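Local coordinates for aminotransferase TlmJ (PDB 5UID), which is a DegT/DnrJ/EryC1-family aminotransferase that probably transfers amino groups using pyridoxal 5'-phosphate, at residues Met6-Val9 and Phe10-Thr13; Asn112-Ala115 and Asp116-Ala119; Ile144-Leu147 and Cys148-Arg151; Ala273-Tyr276 and Asp277-Leu280. One frame throughout, in Å; residues are numbered along the deposited sequence.

Contact 1 of 4, residues Met6-Val9 and Phe10-Thr13; sequences MINV and FQPT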
# COMPACT_ATOMS: atom_id res chain seq x y z
N MSE A 6 4.72 25.23 16.19
CA MSE A 6 5.78 24.23 16.11
C MSE A 6 6.42 24.18 14.73
O MSE A 6 5.73 24.11 13.71
CB MSE A 6 5.22 22.85 16.47
CG MSE A 6 5.48 22.44 17.91
SE MSE A 6 7.38 22.16 18.29
CE MSE A 6 7.20 21.60 20.15
N ILE A 7 7.75 24.22 14.71
CA ILE A 7 8.52 24.10 13.47
C ILE A 7 8.91 22.65 13.29
O ILE A 7 9.67 22.10 14.09
CB ILE A 7 9.76 25.01 13.50
CG1 ILE A 7 9.34 26.48 13.60
CG2 ILE A 7 10.63 24.77 12.28
CD1 ILE A 7 10.49 27.45 13.68
N ASN A 8 8.41 22.02 12.22
CA ASN A 8 8.58 20.59 12.01
C ASN A 8 9.89 20.28 11.29
O ASN A 8 10.45 21.12 10.58
CB ASN A 8 7.41 20.02 11.21
CG ASN A 8 6.06 20.34 11.83
OD1 ASN A 8 5.68 19.76 12.86
ND2 ASN A 8 5.33 21.25 11.21
N VAL A 9 10.37 19.05 11.48
CA VAL A 9 11.59 18.60 10.81
C VAL A 9 11.30 18.27 9.35
O VAL A 9 12.10 18.59 8.46
CB VAL A 9 12.19 17.39 11.55
CG1 VAL A 9 13.46 16.92 10.86
CG2 VAL A 9 12.46 17.74 12.99
N PHE A 10 10.18 17.61 9.08
CA PHE A 10 9.75 17.28 7.73
C PHE A 10 8.39 17.92 7.47
O PHE A 10 7.55 17.98 8.37
CB PHE A 10 9.64 15.76 7.53
CG PHE A 10 10.76 14.98 8.15
CD1 PHE A 10 12.02 14.97 7.56
CD2 PHE A 10 10.57 14.26 9.31
CE1 PHE A 10 13.05 14.26 8.12
CE2 PHE A 10 11.61 13.54 9.88
CZ PHE A 10 12.85 13.54 9.28
N GLN A 11 8.19 18.41 6.25
CA GLN A 11 6.90 18.98 5.89
C GLN A 11 6.76 19.05 4.37
O GLN A 11 7.64 19.58 3.69
CB GLN A 11 6.72 20.37 6.50
CG GLN A 11 5.34 20.95 6.29
CD GLN A 11 5.09 22.18 7.12
OE1 GLN A 11 5.61 22.31 8.23
NE2 GLN A 11 4.30 23.11 6.59
N PRO A 12 5.68 18.51 3.82
CA PRO A 12 5.45 18.62 2.37
C PRO A 12 4.76 19.93 2.01
O PRO A 12 4.20 20.63 2.86
CB PRO A 12 4.54 17.43 2.07
CG PRO A 12 3.76 17.25 3.33
CD PRO A 12 4.67 17.66 4.47
N THR A 13 4.82 20.26 0.72
CA THR A 13 4.15 21.44 0.18
C THR A 13 3.30 21.01 -1.01
O THR A 13 3.82 20.84 -2.12
CB THR A 13 5.15 22.53 -0.23
OG1 THR A 13 6.14 21.99 -1.11
CG2 THR A 13 5.83 23.12 1.00
O HOH W 1 7.73 23.30 10.05
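Val9 and Phe10 meet where an otherwise extended chain bends: Met6-Asn8 and Phe10-Thr13 keep extended backbone angles, and Val9 alone takes helical ones, so that Asn8 and Gln11 come within side-chain reach. Val9 CG1 sits over the centre of one face of the Phe10 ring, 3.8 Å from the centroid, a CH-pi contact. CG1 of Val9 stands opposite its own backbone N (chi1 -179°), which swings that methyl to the carbonyl side, where the next residue's ring lies. Were the Phe10 ring cut back to an alanine, Val9 CG1 is likely to lose the flat surface it rests on, with a gap opened beside it. Polar groups bridge the bend: Asn8 ND2 donates to Gln11 OE1 at 3.2 Å, reaching it from above the carbonyl plane, with the two amide planes 65° apart. A water takes the Asn8 backbone N-H at 2.6 Å and donates to the same Gln11 OE1. The bend belongs to the N-terminal loop ahead of helix 16-28; Val9 ties its backbone to Leu360, and Gln11 packs on Gly29 of the second subunit. Two donors thus grip one amide oxygen, which is likely to hold the Gln11 side chain in place without using any charge.

Contact 2 of 4, residues Asn112-Ala115 and Asp116-Ala119; sequences NPTA and DHVA
His117 turns its imidazole back over Thr114, at the start of helix 115-119. Its CB lies 3.5 Å from Thr114 O. From there chi1 of -75° sets CG on the side of the backbone N, facing back toward the residues that precede the helix, and CG comes 3.5 Å from Thr114 OG1. That hydroxyl oxygen rests over one face of the ring, displaced toward the rim, while Pro113 CA approaches the edge in the ring plane. CD2 and CE1 lie under the same oxygen at longer range. At ND1 the ring meets the backbone N-H of Thr114, a weak hydrogen bond of 3.4 Å though almost straight at 176°. In return the backbone N of His117 donates to Thr114 OG1 at 3.1 Å. These reciprocal bonds make a capping box, with Thr114 as the N-cap: threonine suits the place because its short hydroxyl, held between backbone N and carbonyl carbon (chi1 69°), can take an N-H of the first turn. The regular pattern then begins, Val118 N bonding to Thr114 O at 3.2 Å and Ala119 N to Ala115 O at 3.0 Å. Val118 is buried, and Val118 CG2 lies 4.3 Å from Pro113 CB; both side chains also pack on strands 79-83 and 126-132. Ala115, whose backbone N-H bonds to Asp140, and Ala119 have methyls small enough for helix 141-151 to lie close by.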
# COMPACT_ATOMS: atom_id res chain seq x y z
N ASN A 112 26.98 7.65 6.54
CA ASN A 112 26.99 6.78 5.39
C ASN A 112 28.12 5.76 5.52
O ASN A 112 29.16 6.05 6.11
CB ASN A 112 27.18 7.56 4.08
CG ASN A 112 25.87 7.97 3.44
OD1 ASN A 112 24.84 7.30 3.61
ND2 ASN A 112 25.90 9.06 2.68
N PRO A 113 27.93 4.55 4.99
CA PRO A 113 29.01 3.57 5.00
C PRO A 113 29.98 3.78 3.85
O PRO A 113 29.61 4.24 2.77
CB PRO A 113 28.27 2.24 4.86
CG PRO A 113 27.08 2.59 4.04
CD PRO A 113 26.68 3.99 4.46
N THR A 114 31.24 3.46 4.11
CA THR A 114 32.25 3.43 3.06
C THR A 114 32.23 2.07 2.38
O THR A 114 31.59 1.12 2.84
CB THR A 114 33.64 3.73 3.62
OG1 THR A 114 34.07 2.63 4.44
CG2 THR A 114 33.62 5.00 4.46
N ALA A 115 32.95 1.98 1.26
CA ALA A 115 33.12 0.68 0.61
C ALA A 115 33.86 -0.29 1.51
O ALA A 115 33.61 -1.50 1.45
CB ALA A 115 33.86 0.85 -0.72
N ASP A 116 34.77 0.21 2.35
CA ASP A 116 35.48 -0.66 3.28
C ASP A 116 34.55 -1.21 4.36
O ASP A 116 34.70 -2.36 4.79
CB ASP A 116 36.65 0.10 3.92
CG ASP A 116 37.79 0.32 2.95
OD1 ASP A 116 37.96 -0.50 2.03
OD2 ASP A 116 38.52 1.32 3.11
N HIS A 117 33.58 -0.41 4.80
CA HIS A 117 32.61 -0.88 5.79
C HIS A 117 31.76 -2.01 5.22
O HIS A 117 31.50 -3.00 5.91
CB HIS A 117 31.74 0.28 6.26
CG HIS A 117 32.43 1.21 7.20
ND1 HIS A 117 32.14 2.56 7.26
CD2 HIS A 117 33.40 0.99 8.12
CE1 HIS A 117 32.90 3.13 8.18
NE2 HIS A 117 33.67 2.20 8.72
N VAL A 118 31.30 -1.86 3.98
CA VAL A 118 30.51 -2.92 3.35
C VAL A 118 31.35 -4.16 3.14
O VAL A 118 30.91 -5.29 3.40
CB VAL A 118 29.90 -2.41 2.03
CG1 VAL A 118 29.02 -3.49 1.40
CG2 VAL A 118 29.10 -1.14 2.27
N ALA A 119 32.59 -3.99 2.66
CA ALA A 119 33.45 -5.14 2.36
C ALA A 119 33.73 -5.98 3.60
O ALA A 119 33.85 -7.20 3.50
CB ALA A 119 34.76 -4.66 1.73

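Contact 3 of 4, residues Ile144-Leu147 and Cys148-Arg151; sequences IAEL and CRER
Glu146 OE2 receives Arg149 NH1 at 2.9 Å, a salt bridge three residues along the helix. The hydrogen bond within it is weak, with an N-H...O angle of only 118°, and the carboxylate and guanidinium planes are turned 44° against each other; the oxygen comes to the guanidinium at its edge. The two side chains run alongside, pointing the same way. Arg149 stays extended from CG to NE, whereas Glu146 folds at its second torsion (chi2 58°), which turns the carboxylate along the helix toward the later residues. The same OE2 also lies 3.0 Å from Glu150 OE2, two acceptors whose carboxylate planes are steeply inclined. Two full charges so close would be expected to be costly; the arginine probably offsets part of this, and one carboxylate may be partly protonated. With a glutamine in place of Glu146, the guanidinium of Arg149 would probably lose its charged mate. All of this lies on the outer side of helix 141-151, the crossover helix of a beta-alpha-beta unit running from strand 126-132 to strand 155-158. The residue types follow that position: charged groups stand outward, while Ala145 and Cys148 pack on Leu155 of the following strand. Ile144 CG2 and Cys148 SG approach to 4.4 Å on the buried side. Regular i to i+4 bonds carry the backbone, among them Cys148 N to Ile144 O at 3.0 Å. Leu147 CD1 lies over one face of the Arg151 guanidinium, toward its rim, and touches CG of that arginine at 3.8 Å; both side chains also meet Leu122.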
# COMPACT_ATOMS: atom_id res chain seq x y z
N ILE A 144 31.15 1.75 -3.55
CA ILE A 144 30.30 0.66 -3.07
C ILE A 144 29.74 -0.13 -4.25
O ILE A 144 29.77 -1.37 -4.26
CB ILE A 144 29.17 1.21 -2.18
CG1 ILE A 144 29.75 1.70 -0.84
CG2 ILE A 144 28.09 0.15 -1.95
CD1 ILE A 144 28.75 2.44 0.02
N ALA A 145 29.25 0.58 -5.27
CA ALA A 145 28.72 -0.09 -6.46
C ALA A 145 29.81 -0.88 -7.17
O ALA A 145 29.57 -2.00 -7.65
CB ALA A 145 28.09 0.93 -7.40
N GLU A 146 31.02 -0.32 -7.25
CA GLU A 146 32.13 -1.03 -7.89
C GLU A 146 32.50 -2.28 -7.11
O GLU A 146 32.80 -3.32 -7.70
CB GLU A 146 33.33 -0.10 -8.03
CG GLU A 146 34.54 -0.75 -8.68
CD GLU A 146 34.23 -1.30 -10.07
OE1 GLU A 146 33.41 -0.69 -10.78
OE2 GLU A 146 34.81 -2.34 -10.43
N LEU A 147 32.49 -2.20 -5.77
CA LEU A 147 32.79 -3.37 -4.95
C LEU A 147 31.77 -4.48 -5.19
O LEU A 147 32.14 -5.65 -5.39
CB LEU A 147 32.82 -2.97 -3.47
CG LEU A 147 32.77 -4.12 -2.46
CD1 LEU A 147 34.04 -4.95 -2.50
CD2 LEU A 147 32.52 -3.57 -1.06
N CYS A 148 30.48 -4.14 -5.17
CA CYS A 148 29.45 -5.14 -5.42
C CYS A 148 29.55 -5.69 -6.84
O CYS A 148 29.28 -6.88 -7.06
CB CYS A 148 28.06 -4.55 -5.18
SG CYS A 148 27.79 -3.95 -3.49
N ARG A 149 29.94 -4.85 -7.80
CA ARG A 149 30.14 -5.32 -9.16
C ARG A 149 31.29 -6.32 -9.25
O ARG A 149 31.19 -7.33 -9.95
CB ARG A 149 30.39 -4.12 -10.08
CG ARG A 149 30.78 -4.49 -11.50
CD ARG A 149 31.12 -3.25 -12.32
NE ARG A 149 31.73 -3.60 -13.60
CZ ARG A 149 33.03 -3.85 -13.76
NH1 ARG A 149 33.85 -3.78 -12.73
NH2 ARG A 149 33.50 -4.16 -14.96
N GLU A 150 32.38 -6.05 -8.53
CA GLU A 150 33.51 -6.98 -8.53
C GLU A 150 33.17 -8.27 -7.80
O GLU A 150 33.63 -9.35 -8.19
CB GLU A 150 34.73 -6.31 -7.91
CG GLU A 150 35.25 -5.11 -8.69
CD GLU A 150 36.32 -4.35 -7.94
OE1 GLU A 150 36.66 -4.75 -6.81
OE2 GLU A 150 36.82 -3.34 -8.48
N ARG A 151 32.39 -8.18 -6.73
CA ARG A 151 32.00 -9.35 -5.95
C ARG A 151 30.81 -10.10 -6.54
O ARG A 151 30.46 -11.17 -6.03
CB ARG A 151 31.69 -8.95 -4.50
CG ARG A 151 32.86 -8.32 -3.76
CD ARG A 151 34.00 -9.31 -3.59
NE ARG A 151 35.07 -8.76 -2.77
CZ ARG A 151 35.13 -8.86 -1.44
NH1 ARG A 151 34.17 -9.51 -0.79
NH2 ARG A 151 36.13 -8.32 -0.77

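Contact 4 of 4, residues Ala273-Tyr276 and Asp277-Leu280; sequences AERY and DQGL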
# COMPACT_ATOMS: atom_id res chain seq x y z
N ALA A 273 19.98 25.28 3.94
CA ALA A 273 21.16 24.64 4.50
C ALA A 273 22.38 25.55 4.43
O ALA A 273 23.23 25.52 5.32
CB ALA A 273 21.44 23.32 3.78
N GLU A 274 22.48 26.36 3.38
CA GLU A 274 23.59 27.31 3.29
C GLU A 274 23.46 28.41 4.33
O GLU A 274 24.46 28.83 4.93
CB GLU A 274 23.67 27.89 1.88
CG GLU A 274 24.10 26.86 0.84
CD GLU A 274 24.05 27.40 -0.58
OE1 GLU A 274 23.44 28.47 -0.80
OE2 GLU A 274 24.63 26.75 -1.48
N ARG A 275 22.24 28.89 4.57
CA ARG A 275 22.02 29.83 5.67
C ARG A 275 22.35 29.18 7.01
O ARG A 275 22.92 29.82 7.89
CB ARG A 275 20.58 30.34 5.64
CG ARG A 275 20.23 31.23 6.83
CD ARG A 275 21.04 32.52 6.83
NE ARG A 275 20.86 33.27 8.08
CZ ARG A 275 21.77 33.35 9.04
NH1 ARG A 275 22.94 32.73 8.90
NH2 ARG A 275 21.52 34.05 10.14
N TYR A 276 21.98 27.90 7.17
CA TYR A 276 22.38 27.16 8.37
C TYR A 276 23.90 27.11 8.49
O TYR A 276 24.46 27.36 9.57
CB TYR A 276 21.82 25.74 8.32
CG TYR A 276 20.37 25.60 8.74
CD1 TYR A 276 19.70 26.62 9.39
CD2 TYR A 276 19.68 24.42 8.48
CE1 TYR A 276 18.37 26.48 9.77
CE2 TYR A 276 18.36 24.27 8.85
CZ TYR A 276 17.71 25.30 9.50
OH TYR A 276 16.39 25.14 9.87
N ASP A 277 24.59 26.79 7.39
CA ASP A 277 26.05 26.77 7.41
C ASP A 277 26.62 28.12 7.84
O ASP A 277 27.57 28.18 8.62
CB ASP A 277 26.59 26.39 6.03
CG ASP A 277 26.29 24.95 5.65
OD1 ASP A 277 26.01 24.13 6.55
OD2 ASP A 277 26.33 24.64 4.44
N GLN A 278 26.03 29.21 7.34
CA GLN A 278 26.54 30.54 7.68
C GLN A 278 26.38 30.84 9.16
O GLN A 278 27.29 31.37 9.80
CB GLN A 278 25.84 31.60 6.84
CG GLN A 278 26.34 33.01 7.07
CD GLN A 278 25.54 34.05 6.31
OE1 GLN A 278 24.35 33.88 6.07
NE2 GLN A 278 26.20 35.14 5.92
N GLY A 279 25.23 30.50 9.74
CA GLY A 279 24.94 30.86 11.12
C GLY A 279 25.49 29.93 12.17
O GLY A 279 25.51 30.31 13.35
N LEU A 280 25.94 28.73 11.80
CA LEU A 280 26.35 27.73 12.77
C LEU A 280 27.77 27.21 12.58
O LEU A 280 28.19 26.33 13.33
CB LEU A 280 25.38 26.54 12.74
CG LEU A 280 23.90 26.81 13.01
CD1 LEU A 280 23.11 25.52 12.91
CD2 LEU A 280 23.71 27.46 14.36
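Ala273 O accepts Asp277 N at 2.8 Å, and two more i to i+4 bonds follow, Gln278 N to Glu274 O and Gly279 N to Arg275 O, before a weak one from Leu280 N to Tyr276 O (127°) in the last turn of helix 249-280. Arg275 crosses Gln278 on one side of this turn. The arginine bends at its second torsion (chi2 64°), which carries NH1 along the helix to 3.4 Å from Gln278 OE1, with guanidinium and amide planes almost perpendicular at 85°. Its main polar partner is Glu370, a salt bridge through NE. Arg275 NH1 also comes 3.3 Å from Gly279 N, both of them donors; a CB on Gly279 would probably crowd NH1, so the lack of a side chain suits the place. Asp277 CB lies 3.4 Å from Glu274 O, while its OD1 bonds to the hydroxyl of Tyr303. On the buried side, Leu280 CB sits 3.4 Å from Tyr276 O, its chain suited to the apolar surroundings that include Cys288. The Tyr276 ring packs on Val369, Val372 and Ile373, and its hydroxyl bonds to Pro359 O. The arrangement is that of an amphipathic helix end, with one side packed against helix 366-383.

From the N terminus, contact 1 bends the chain ahead of helix 16-28, and its backbone pairs with later residues around 323-325 and 360. Contact 2 then starts helix 115-119, and contact 3 lies on helix 141-151. Helix 115-119 and the loop before it touch helix 141-151, Ala115 and Ala119 meeting Leu147 while Ile144 CD1 reaches Pro113 O at 3.4 Å, so contacts 2 and 3 form one packed patch beside the central sheet. Contact 4 ends helix 249-280, about 36 Å from contact 3 between centres. Contacts 1 and 4 lie nearer each other, about 18 Å between centres, and both touch helix 366-383. All four are local and follow in series; none nests or crosses.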